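Local coordinates for protein glutathione S-transferase enzyme with thioredoxin-like domain (Xenorhabdus nematophila, PDB 4L8E) that binds two glutathione molecules per subunit and, as a glutathione transferase family member, probably uses this tripeptide in thiol chemistry on substrates not yet defined, at residues Y32-P37 / I58-G63; G39-L44 / Y194-C199; V170-L175 / Y210-K215. One frame throughout, in Å; residues are numbered along the deposited sequence.

Contact 1: residues Y32-P37 / I58-G63; sequences YYAPTP and IDISAG. With GSH (glutathione), chain D; GSH (glutathione), chain C.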
loop_
_atom_site.group_PDB
_atom_site.type_symbol
_atom_site.label_atom_id
_atom_site.label_comp_id
_atom_site.label_asym_id
_atom_site.label_seq_id
_atom_site.Cartn_x
_atom_site.Cartn_y
_atom_site.Cartn_z
ATOM N N TYR A 32 5.794 -13.657 -12.389
ATOM C CA TYR A 32 7.016 -12.934 -12.725
ATOM C C TYR A 32 7.699 -12.568 -11.397
ATOM O O TYR A 32 7.124 -11.879 -10.547
ATOM C CB TYR A 32 6.676 -11.724 -13.616
ATOM C CG TYR A 32 6.128 -12.201 -14.915
ATOM C CD1 TYR A 32 4.783 -12.545 -15.039
ATOM C CD2 TYR A 32 6.964 -12.401 -16.005
ATOM C CE1 TYR A 32 4.287 -13.081 -16.232
ATOM C CE2 TYR A 32 6.474 -12.902 -17.198
ATOM C CZ TYR A 32 5.139 -13.233 -17.309
ATOM O OH TYR A 32 4.654 -13.743 -18.496
ATOM N N TYR A 33 8.916 -13.101 -11.216
ATOM C CA TYR A 33 9.470 -13.302 -9.881
ATOM C C TYR A 33 10.958 -13.051 -9.774
ATOM O O TYR A 33 11.711 -13.351 -10.689
ATOM C CB TYR A 33 9.234 -14.761 -9.501
ATOM C CG TYR A 33 9.903 -15.290 -8.238
ATOM C CD1 TYR A 33 9.281 -15.180 -6.995
ATOM C CD2 TYR A 33 11.106 -15.952 -8.301
ATOM C CE1 TYR A 33 9.887 -15.714 -5.849
ATOM C CE2 TYR A 33 11.719 -16.484 -7.161
ATOM C CZ TYR A 33 11.104 -16.339 -5.934
ATOM O OH TYR A 33 11.744 -16.884 -4.828
ATOM N N ALA A 34 11.360 -12.534 -8.615
ATOM C CA ALA A 34 12.741 -12.568 -8.169
ATOM C C ALA A 34 12.701 -12.949 -6.691
ATOM O O ALA A 34 11.713 -12.677 -6.016
ATOM C CB ALA A 34 13.420 -11.214 -8.348
ATOM N N PRO A 35 13.764 -13.584 -6.197
ATOM C CA PRO A 35 13.834 -14.014 -4.804
ATOM C C PRO A 35 14.146 -12.846 -3.886
ATOM O O PRO A 35 15.292 -12.635 -3.467
ATOM C CB PRO A 35 14.981 -15.018 -4.812
ATOM C CG PRO A 35 15.866 -14.553 -5.930
ATOM C CD PRO A 35 14.909 -14.087 -6.980
ATOM N N THR A 36 13.096 -12.108 -3.588
ATOM C CA THR A 36 13.141 -10.895 -2.788
ATOM C C THR A 36 11.914 -10.923 -1.879
ATOM O O THR A 36 11.005 -11.690 -2.102
ATOM C CB THR A 36 12.965 -9.682 -3.688
ATOM O OG1 THR A 36 11.682 -9.751 -4.312
ATOM C CG2 THR A 36 14.037 -9.598 -4.746
ATOM N N PRO A 37 11.871 -10.056 -0.863
ATOM C CA PRO A 37 10.692 -10.106 0.025
ATOM C C PRO A 37 9.338 -10.063 -0.692
ATOM O O PRO A 37 8.422 -10.820 -0.337
ATOM C CB PRO A 37 10.917 -8.867 0.916
ATOM C CG PRO A 37 12.438 -8.832 1.024
ATOM C CD PRO A 37 12.858 -9.075 -0.396
ATOM N N ILE A 58 12.640 -12.872 -13.419
ATOM C CA ILE A 58 12.998 -11.537 -13.860
ATOM C C ILE A 58 14.276 -11.185 -13.124
ATOM O O ILE A 58 14.294 -11.074 -11.905
ATOM C CB ILE A 58 11.853 -10.523 -13.557
ATOM C CG1 ILE A 58 10.594 -10.858 -14.361
ATOM C CG2 ILE A 58 12.302 -9.055 -13.790
ATOM C CD1 ILE A 58 10.745 -10.794 -15.880
ATOM N N ASP A 59 15.374 -11.035 -13.868
ATOM C CA ASP A 59 16.640 -10.700 -13.257
ATOM C C ASP A 59 16.674 -9.207 -13.042
ATOM O O ASP A 59 16.951 -8.456 -13.966
ATOM C CB ASP A 59 17.793 -11.147 -14.169
ATOM C CG ASP A 59 19.159 -10.925 -13.547
ATOM O OD1 ASP A 59 19.258 -10.130 -12.588
ATOM O OD2 ASP A 59 20.142 -11.516 -14.059
ATOM N N ILE A 60 16.326 -8.762 -11.833
ATOM C CA ILE A 60 16.224 -7.343 -11.595
ATOM C C ILE A 60 17.608 -6.686 -11.564
ATOM O O ILE A 60 17.713 -5.495 -11.785
ATOM C CB ILE A 60 15.351 -7.006 -10.348
ATOM C CG1 ILE A 60 15.839 -7.705 -9.100
ATOM C CG2 ILE A 60 13.892 -7.384 -10.621
ATOM C CD1 ILE A 60 15.003 -7.309 -7.848
ATOM N N SER A 61 18.679 -7.457 -11.363
ATOM C CA SER A 61 20.003 -6.859 -11.442
ATOM C C SER A 61 20.393 -6.594 -12.901
ATOM O O SER A 61 21.270 -5.779 -13.210
ATOM C CB SER A 61 21.038 -7.754 -10.755
ATOM O OG SER A 61 21.345 -8.896 -11.528
ATOM N N ALA A 62 19.750 -7.318 -13.810
ATOM C CA ALA A 62 20.061 -7.200 -15.238
ATOM C C ALA A 62 19.161 -6.173 -15.935
ATOM O O ALA A 62 19.361 -5.862 -17.109
ATOM C CB ALA A 62 19.913 -8.537 -15.904
ATOM N N GLY A 63 18.173 -5.647 -15.216
ATOM C CA GLY A 63 17.236 -4.722 -15.822
ATOM C C GLY A 63 16.136 -5.364 -16.653
ATOM O O GLY A 63 15.523 -4.701 -17.482
HETATM C CG1 GSH D . 16.144 -13.121 -0.441
HETATM C CD1 GSH D . 15.649 -11.976 0.436
HETATM O OE1 GSH D . 14.522 -12.016 0.926
HETATM N N2 GSH D . 16.582 -10.856 0.663
HETATM C CA2 GSH D . 16.272 -9.700 1.451
HETATM C C2 GSH D . 16.306 -8.486 0.542
HETATM O O2 GSH D . 16.233 -7.354 1.040
HETATM C CB2 GSH D . 17.234 -9.525 2.590
HETATM S SG2 GSH D . 16.800 -10.635 3.914
HETATM N N3 GSH D . 16.412 -8.628 -0.915
HETATM C CA3 GSH D . 16.406 -7.440 -1.765
HETATM C C3 GSH D . 17.639 -6.595 -1.680
HETATM O O31 GSH D . 17.600 -5.419 -2.132
HETATM O O32 GSH D . 18.704 -7.036 -1.178
HETATM N N1 GSH C . 4.802 -2.110 -3.849
HETATM C CA1 GSH C . 5.395 -3.166 -4.665
HETATM C C1 GSH C . 4.745 -4.484 -4.340
HETATM O O11 GSH C . 4.655 -5.394 -5.226
HETATM O O12 GSH C . 4.245 -4.697 -3.180
HETATM C CB1 GSH C . 6.880 -3.225 -4.440
HETATM C CG1 GSH C . 7.578 -4.199 -5.375
HETATM C CD1 GSH C . 9.082 -4.028 -5.336
HETATM O OE1 GSH C . 9.646 -3.186 -4.656
HETATM N N2 GSH C . 9.821 -4.897 -6.190
HETATM C CA2 GSH C . 11.233 -4.870 -6.278
HETATM C C2 GSH C . 11.582 -4.638 -7.727
HETATM O O2 GSH C . 11.055 -5.246 -8.685
HETATM C CB2 GSH C . 11.873 -6.152 -5.858
HETATM S SG2 GSH C . 11.400 -6.582 -4.205
HETATM N N3 GSH C . 12.555 -3.632 -7.994
HETATM C CA3 GSH C . 12.924 -3.389 -9.374
HETATM C C3 GSH C . 13.239 -1.951 -9.581
HETATM O O31 GSH C . 13.798 -1.634 -10.658
HETATM O O32 GSH C . 12.938 -1.090 -8.699
#

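Contact 2: residues G39-L44 / Y194-C199; sequences GYKITL and YPWAKC. With GSH (glutathione), chain D; GSH (glutathione), chain B.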
loop_
_atom_site.group_PDB
_atom_site.type_symbol
_atom_site.label_atom_id
_atom_site.label_comp_id
_atom_site.label_asym_id
_atom_site.label_seq_id
_atom_site.Cartn_x
_atom_site.Cartn_y
_atom_site.Cartn_z
ATOM N N GLY A 39 8.641 -10.885 -3.855
ATOM C CA GLY A 39 8.435 -12.104 -4.605
ATOM C C GLY A 39 7.981 -13.259 -3.727
ATOM O O GLY A 39 7.083 -14.038 -4.092
ATOM N N TYR A 40 8.582 -13.379 -2.549
ATOM C CA TYR A 40 8.267 -14.483 -1.640
ATOM C C TYR A 40 6.845 -14.380 -1.097
ATOM O O TYR A 40 6.226 -15.388 -0.784
ATOM C CB TYR A 40 9.229 -14.540 -0.465
ATOM C CG TYR A 40 10.577 -15.129 -0.808
ATOM C CD1 TYR A 40 10.698 -16.454 -1.220
ATOM C CD2 TYR A 40 11.717 -14.370 -0.708
ATOM C CE1 TYR A 40 11.947 -16.975 -1.525
ATOM C CE2 TYR A 40 12.950 -14.882 -1.029
ATOM C CZ TYR A 40 13.058 -16.178 -1.423
ATOM O OH TYR A 40 14.320 -16.657 -1.723
ATOM N N LYS A 41 6.296 -13.174 -1.010
ATOM C CA LYS A 41 4.904 -13.061 -0.587
ATOM C C LYS A 41 4.016 -13.948 -1.445
ATOM O O LYS A 41 3.094 -14.589 -0.946
ATOM C CB LYS A 41 4.381 -11.631 -0.706
ATOM C CG LYS A 41 5.050 -10.608 0.179
ATOM C CD LYS A 41 4.481 -9.239 -0.166
ATOM C CE LYS A 41 5.134 -8.108 0.600
ATOM N NZ LYS A 41 4.610 -6.772 0.121
ATOM N N ILE A 42 4.266 -13.939 -2.747
ATOM C CA ILE A 42 3.375 -14.603 -3.672
ATOM C C ILE A 42 3.640 -16.103 -3.702
ATOM O O ILE A 42 2.700 -16.906 -3.734
ATOM C CB ILE A 42 3.418 -13.993 -5.079
ATOM C CG1 ILE A 42 3.302 -12.458 -4.995
ATOM C CG2 ILE A 42 2.320 -14.599 -5.921
ATOM C CD1 ILE A 42 2.070 -11.929 -4.200
ATOM N N THR A 43 4.899 -16.502 -3.695
ATOM C CA THR A 43 5.177 -17.950 -3.628
ATOM C C THR A 43 4.735 -18.559 -2.293
ATOM O O THR A 43 4.300 -19.696 -2.255
ATOM C CB THR A 43 6.635 -18.296 -3.927
ATOM O OG1 THR A 43 7.479 -17.595 -3.018
ATOM C CG2 THR A 43 6.982 -17.934 -5.366
ATOM N N LEU A 44 4.800 -17.803 -1.203
ATOM C CA LEU A 44 4.205 -18.282 0.054
ATOM C C LEU A 44 2.725 -18.603 -0.129
ATOM O O LEU A 44 2.273 -19.692 0.267
ATOM C CB LEU A 44 4.369 -17.255 1.188
ATOM C CG LEU A 44 5.753 -17.108 1.816
ATOM C CD1 LEU A 44 5.749 -15.909 2.795
ATOM C CD2 LEU A 44 6.246 -18.372 2.547
ATOM N N TYR A 194 5.591 -11.287 6.612
ATOM C CA TYR A 194 6.661 -12.209 6.948
ATOM C C TYR A 194 7.973 -12.038 6.168
ATOM O O TYR A 194 9.038 -12.033 6.751
ATOM C CB TYR A 194 6.180 -13.673 6.897
ATOM C CG TYR A 194 7.263 -14.668 7.183
ATOM C CD1 TYR A 194 7.610 -15.007 8.491
ATOM C CD2 TYR A 194 7.970 -15.260 6.158
ATOM C CE1 TYR A 194 8.606 -15.915 8.772
ATOM C CE2 TYR A 194 8.984 -16.177 6.430
ATOM C CZ TYR A 194 9.294 -16.501 7.729
ATOM O OH TYR A 194 10.282 -17.413 7.966
ATOM N N PRO A 195 7.913 -11.928 4.835
ATOM C CA PRO A 195 9.185 -11.872 4.107
ATOM C C PRO A 195 10.013 -10.639 4.433
ATOM O O PRO A 195 11.246 -10.702 4.279
ATOM C CB PRO A 195 8.734 -11.862 2.639
ATOM C CG PRO A 195 7.383 -12.521 2.668
ATOM C CD PRO A 195 6.762 -12.043 3.934
ATOM N N TRP A 196 9.360 -9.585 4.898
ATOM C CA TRP A 196 10.042 -8.374 5.334
ATOM C C TRP A 196 10.558 -8.499 6.762
ATOM O O TRP A 196 11.700 -8.166 7.047
ATOM C CB TRP A 196 9.112 -7.164 5.190
ATOM C CG TRP A 196 9.099 -6.644 3.773
ATOM C CD1 TRP A 196 8.163 -6.900 2.792
ATOM C CD2 TRP A 196 10.107 -5.840 3.161
ATOM N NE1 TRP A 196 8.534 -6.275 1.622
ATOM C CE2 TRP A 196 9.716 -5.617 1.824
ATOM C CE3 TRP A 196 11.309 -5.282 3.615
ATOM C CZ2 TRP A 196 10.486 -4.871 0.946
ATOM C CZ3 TRP A 196 12.059 -4.562 2.748
ATOM C CH2 TRP A 196 11.639 -4.329 1.427
ATOM N N ALA A 197 9.720 -9.015 7.655
ATOM C CA ALA A 197 10.142 -9.210 9.048
ATOM C C ALA A 197 11.277 -10.231 9.184
ATOM O O ALA A 197 12.098 -10.112 10.093
ATOM C CB ALA A 197 8.961 -9.614 9.896
ATOM N N LYS A 198 11.322 -11.225 8.282
ATOM C CA LYS A 198 12.360 -12.250 8.243
ATOM C C LYS A 198 13.730 -11.630 8.032
ATOM O O LYS A 198 14.771 -12.220 8.379
ATOM C CB LYS A 198 12.047 -13.278 7.118
ATOM C CG LYS A 198 13.237 -14.014 6.520
ATOM C CD LYS A 198 12.824 -15.330 5.869
ATOM C CE LYS A 198 14.034 -16.137 5.381
ATOM N NZ LYS A 198 14.942 -15.312 4.517
ATOM N N CYS A 199 13.732 -10.423 7.481
ATOM C CA CYS A 199 14.948 -9.713 7.156
ATOM C C CYS A 199 15.391 -8.736 8.246
ATOM O O CYS A 199 16.246 -7.890 7.998
ATOM C CB CYS A 199 14.793 -8.971 5.833
ATOM S SG CYS A 199 14.624 -10.071 4.388
HETATM C CG1 GSH D . 16.144 -13.121 -0.441
HETATM C CD1 GSH D . 15.649 -11.976 0.436
HETATM O OE1 GSH D . 14.522 -12.016 0.926
HETATM N N2 GSH D . 16.582 -10.856 0.663
HETATM C CA2 GSH D . 16.272 -9.700 1.451
HETATM C C2 GSH D . 16.306 -8.486 0.542
HETATM O O2 GSH D . 16.233 -7.354 1.040
HETATM C CB2 GSH D . 17.234 -9.525 2.590
HETATM S SG2 GSH D . 16.800 -10.635 3.914
HETATM N N3 GSH D . 16.412 -8.628 -0.915
HETATM C CA3 GSH D . 16.406 -7.440 -1.765
HETATM C C3 GSH D . 17.639 -6.595 -1.680
HETATM O O31 GSH D . 17.600 -5.419 -2.132
HETATM O O32 GSH D . 18.704 -7.036 -1.178
HETATM N N1 GSH B . 15.030 0.801 -7.264
HETATM C CA1 GSH B . 14.956 0.183 -5.993
HETATM C C1 GSH B . 15.620 1.072 -4.978
HETATM O O11 GSH B . 16.525 1.888 -5.340
HETATM O O12 GSH B . 15.286 0.988 -3.753
HETATM C CB1 GSH B . 15.665 -1.115 -6.050
HETATM C CG1 GSH B . 15.661 -1.857 -4.728
HETATM C CD1 GSH B . 14.324 -2.519 -4.461
HETATM O OE1 GSH B . 13.576 -2.807 -5.368
HETATM N N2 GSH B . 13.964 -2.780 -3.080
HETATM C CA2 GSH B . 12.726 -3.406 -2.751
HETATM C C2 GSH B . 11.922 -2.420 -1.916
HETATM O O2 GSH B . 12.438 -1.611 -1.132
HETATM C CB2 GSH B . 12.927 -4.647 -1.962
HETATM S SG2 GSH B . 13.716 -5.919 -2.959
HETATM N N3 GSH B . 10.507 -2.402 -2.061
HETATM C CA3 GSH B . 9.751 -1.460 -1.271
HETATM C C3 GSH B . 8.402 -2.003 -1.021
HETATM O O31 GSH B . 8.231 -3.248 -0.981
HETATM O O32 GSH B . 7.446 -1.192 -0.859
#

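Contact 3: residues V170-L175 / Y210-K215; sequences VLNTQL and YPAVKK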
loop_
_atom_site.group_PDB
_atom_site.type_symbol
_atom_site.label_atom_id
_atom_site.label_comp_id
_atom_site.label_asym_id
_atom_site.label_seq_id
_atom_site.Cartn_x
_atom_site.Cartn_y
_atom_site.Cartn_z
ATOM N N VAL A 170 4.832 -1.265 16.417
ATOM C CA VAL A 170 3.424 -1.387 16.030
ATOM C C VAL A 170 3.088 -2.868 15.818
ATOM O O VAL A 170 2.058 -3.367 16.288
ATOM C CB VAL A 170 3.138 -0.550 14.766
ATOM C CG1 VAL A 170 1.780 -0.915 14.150
ATOM C CG2 VAL A 170 3.170 0.961 15.094
ATOM N N LEU A 171 3.937 -3.548 15.064
ATOM C CA LEU A 171 3.718 -4.960 14.782
ATOM C C LEU A 171 3.676 -5.776 16.074
ATOM O O LEU A 171 2.764 -6.602 16.300
ATOM C CB LEU A 171 4.814 -5.456 13.836
ATOM C CG LEU A 171 4.757 -6.922 13.399
ATOM C CD1 LEU A 171 3.488 -7.158 12.622
ATOM C CD2 LEU A 171 5.983 -7.293 12.603
ATOM N N ASN A 172 4.640 -5.538 16.948
ATOM C CA ASN A 172 4.727 -6.298 18.188
ATOM C C ASN A 172 3.495 -6.055 19.061
ATOM O O ASN A 172 2.962 -6.966 19.690
ATOM C CB ASN A 172 5.965 -5.883 18.962
ATOM C CG ASN A 172 6.259 -6.797 20.113
ATOM O OD1 ASN A 172 6.779 -7.902 19.926
ATOM N ND2 ASN A 172 5.967 -6.333 21.336
ATOM N N THR A 173 3.070 -4.801 19.119
ATOM C CA THR A 173 1.904 -4.437 19.918
ATOM C C THR A 173 0.665 -5.206 19.442
ATOM O O THR A 173 -0.101 -5.707 20.262
ATOM C CB THR A 173 1.708 -2.913 19.918
ATOM O OG1 THR A 173 2.777 -2.325 20.666
ATOM C CG2 THR A 173 0.386 -2.519 20.555
ATOM N N GLN A 174 0.466 -5.314 18.131
ATOM C CA GLN A 174 -0.678 -6.069 17.642
ATOM C C GLN A 174 -0.542 -7.563 17.933
ATOM O O GLN A 174 -1.524 -8.221 18.290
ATOM C CB GLN A 174 -0.901 -5.815 16.153
ATOM C CG GLN A 174 -2.140 -6.511 15.584
ATOM C CD GLN A 174 -3.424 -6.140 16.304
ATOM O OE1 GLN A 174 -3.715 -4.971 16.478
ATOM N NE2 GLN A 174 -4.199 -7.144 16.729
ATOM N N LEU A 175 0.666 -8.102 17.777
ATOM C CA LEU A 175 0.863 -9.545 17.929
ATOM C C LEU A 175 0.832 -9.964 19.413
ATOM O O LEU A 175 0.764 -11.162 19.741
ATOM C CB LEU A 175 2.162 -9.988 17.225
ATOM C CG LEU A 175 2.118 -9.889 15.688
ATOM C CD1 LEU A 175 3.509 -10.119 15.126
ATOM C CD2 LEU A 175 1.133 -10.893 15.121
ATOM N N TYR A 210 11.327 -7.020 20.499
ATOM C CA TYR A 210 9.988 -7.298 19.970
ATOM C C TYR A 210 9.673 -8.801 20.114
ATOM O O TYR A 210 9.601 -9.531 19.123
ATOM C CB TYR A 210 9.890 -6.841 18.514
ATOM C CG TYR A 210 10.446 -5.447 18.310
ATOM C CD1 TYR A 210 9.723 -4.328 18.697
ATOM C CD2 TYR A 210 11.732 -5.252 17.801
ATOM C CE1 TYR A 210 10.249 -3.062 18.568
ATOM C CE2 TYR A 210 12.253 -3.979 17.644
ATOM C CZ TYR A 210 11.513 -2.892 18.045
ATOM O OH TYR A 210 12.025 -1.616 17.909
ATOM N N PRO A 211 9.442 -9.250 21.345
ATOM C CA PRO A 211 9.333 -10.691 21.621
ATOM C C PRO A 211 8.129 -11.347 20.943
ATOM O O PRO A 211 8.235 -12.521 20.563
ATOM C CB PRO A 211 9.236 -10.772 23.146
ATOM C CG PRO A 211 8.941 -9.405 23.615
ATOM C CD PRO A 211 9.379 -8.435 22.574
ATOM N N ALA A 212 7.018 -10.621 20.785
ATOM C CA ALA A 212 5.870 -11.180 20.094
ATOM C C ALA A 212 6.160 -11.369 18.623
ATOM O O ALA A 212 5.702 -12.336 18.023
ATOM C CB ALA A 212 4.636 -10.311 20.275
ATOM N N VAL A 213 6.906 -10.441 18.029
ATOM C CA VAL A 213 7.321 -10.594 16.628
ATOM C C VAL A 213 8.227 -11.823 16.490
ATOM O O VAL A 213 8.075 -12.617 15.545
ATOM C CB VAL A 213 8.064 -9.335 16.089
ATOM C CG1 VAL A 213 8.485 -9.538 14.627
ATOM C CG2 VAL A 213 7.173 -8.086 16.184
ATOM N N LYS A 214 9.166 -11.973 17.419
ATOM C CA LYS A 214 10.074 -13.119 17.410
ATOM C C LYS A 214 9.295 -14.442 17.448
ATOM O O LYS A 214 9.572 -15.362 16.672
ATOM C CB LYS A 214 11.064 -13.046 18.581
ATOM C CG LYS A 214 12.080 -14.166 18.564
ATOM C CD LYS A 214 13.081 -14.080 19.691
ATOM C CE LYS A 214 14.069 -15.254 19.644
ATOM N NZ LYS A 214 15.179 -15.026 20.588
ATOM N N LYS A 215 8.334 -14.560 18.356
ATOM C CA LYS A 215 7.556 -15.806 18.421
ATOM C C LYS A 215 6.735 -16.046 17.160
ATOM O O LYS A 215 6.619 -17.183 16.695
ATOM C CB LYS A 215 6.664 -15.862 19.669
ATOM C CG LYS A 215 7.427 -15.924 20.979
ATOM C CD LYS A 215 6.505 -16.305 22.122
ATOM C CE LYS A 215 7.225 -16.327 23.472
ATOM N NZ LYS A 215 7.768 -14.985 23.877
#

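Contact 1: residues Y32-P37 / I58-G63
In the thioredoxin-like domain, the end of strand 30-33 with the loop after it, and the loop after strand 54-57, run out side by side toward the glutathione site. Ile58 N donates to Tyr33 O at 2.9 Å in a nearly straight bond (174°); it carries on the pairing of the two parallel strands, where the Tyr33 backbone also bonds that of His56. Ile58 then lays its longer branch against Tyr32: CG1 lies 4.1 Å from Tyr32 CB, and CD1 reaches the edge of the tyrosine ring near its plane. Ala34 CB sits 3.7 Å from Ile58 O, and Thr36 and Ile60 meet tip to tip, Thr36 CG2 standing 4.0 Å from Ile60 CD1. With CG1 of Ile60 held between its backbone N and carbonyl carbon (chi1 55°), CD1 also touches the glutathione of chain C, 3.9 Å from its CB2. Thr36 is the N-cap of helix 37-49, its OG1 bonded to Gly39 N, and that oxygen approaches the glutathione sulfur SG2 to 3.2 Å. The threonine thus combines a capping hydroxyl beside the glutathione sulfur with a methyl turned to Ile60, making this pocket wall part polar, part apolar.

Contact 2: residues G39-L44 / Y194-C199
Helix 37-49 comes alongside helix 188-197 where the latter is kinked at Pro195 and Trp196, with the backbones nearest at Tyr40 and Pro195, whose CA atoms are 6.4 Å apart. No hydrogen bond joins the two segments; the proline ring is the hub. Leu44 CD1 comes up against ring atom CG of Pro195 at 3.8 Å. The same CG lies 3.9 Å from Lys41 CG, whose chain crosses the ring at about a right angle, while Pro195 CB rests 4.1 Å from Tyr40 CB. Beyond CG the Lys41 chain is extended, which carries CE to the edge of the Trp196 indole, 3.9 Å from CD1, and buries the ammonium among Gln131, Asn38 and Ser99, all hydrogen-bonded to NZ. Asn38 OD1 accepts from Trp196 NE1 as well, so one amide oxygen fixes both the lysine and the indole. Trp196 CZ2 also comes within 3.4 Å of O31 of the chain B glutathione, and the Tyr40 ring presents its edge to the chain D glutathione (CE2 to CG1, 3.7 Å). This is the interdomain seam of the glutathione transferase fold, where the thioredoxin-like domain meets the all-helical one and glutathione lies along the cleft.

Contact 3: residues V170-L175 / Y210-K215
Asn172 OD1 takes two backbone N-H groups from the first turn of helix 211-221. The bond from Val213 N is the better formed, 3.2 Å long with an angle of 152° at the hydrogen; that from Ala212 N to the same oxygen is shorter, 2.9 Å, but bent and weak. Because CG of Asn172 stands anti to the backbone N (chi1 -169°), the amide swings off its own helix toward these N-H groups, which have no preceding turn to bond to. Around it the packing is apolar. Val213 CG2 presses on the asparagine backbone, 3.6 Å from Asn172 CA, and reaches Leu171 CD2 at 3.9 Å, the two side chains crossing at about a right angle. One turn along, Leu175 CB meets Ala212 CB at 3.9 Å, and the Tyr210 ring receives Asn172 CB at its edge. Farther out, Tyr210 continues the contact along helix 154-175 to Gln165 and Lys169, and Leu171 packs on Trp130 of helix 118-145. The helix axes approach to 8.0 Å at a crossing angle of 74°, a steep junction in the all-helical C-terminal domain of the transferase fold, with an asparagine of helix 154-175 accepting backbone N-H groups at the start of helix 211-221.

Contacts 1 and 2 adjoin and touch the same chain D glutathione: Thr36 opens the helix that supplies 39-44, and Pro37 packs on Pro195 and Trp196. Contact 2 is the buried one, close to the centre of the chain, and joins the two domains through apolar side chains, with its polar groups tied to residues outside the pair. Contact 1, partly buried, stays within the thioredoxin-like domain and extends strand pairing into a ligand wall. Contact 3, also partly buried, lies within the helical domain, its centre about 30 Å from that of contact 1 and on the opposite side of the chain's centre. There a side-chain oxygen meets a helix start, and the side chain of Val213 is about 14 Å from a bound glutathione.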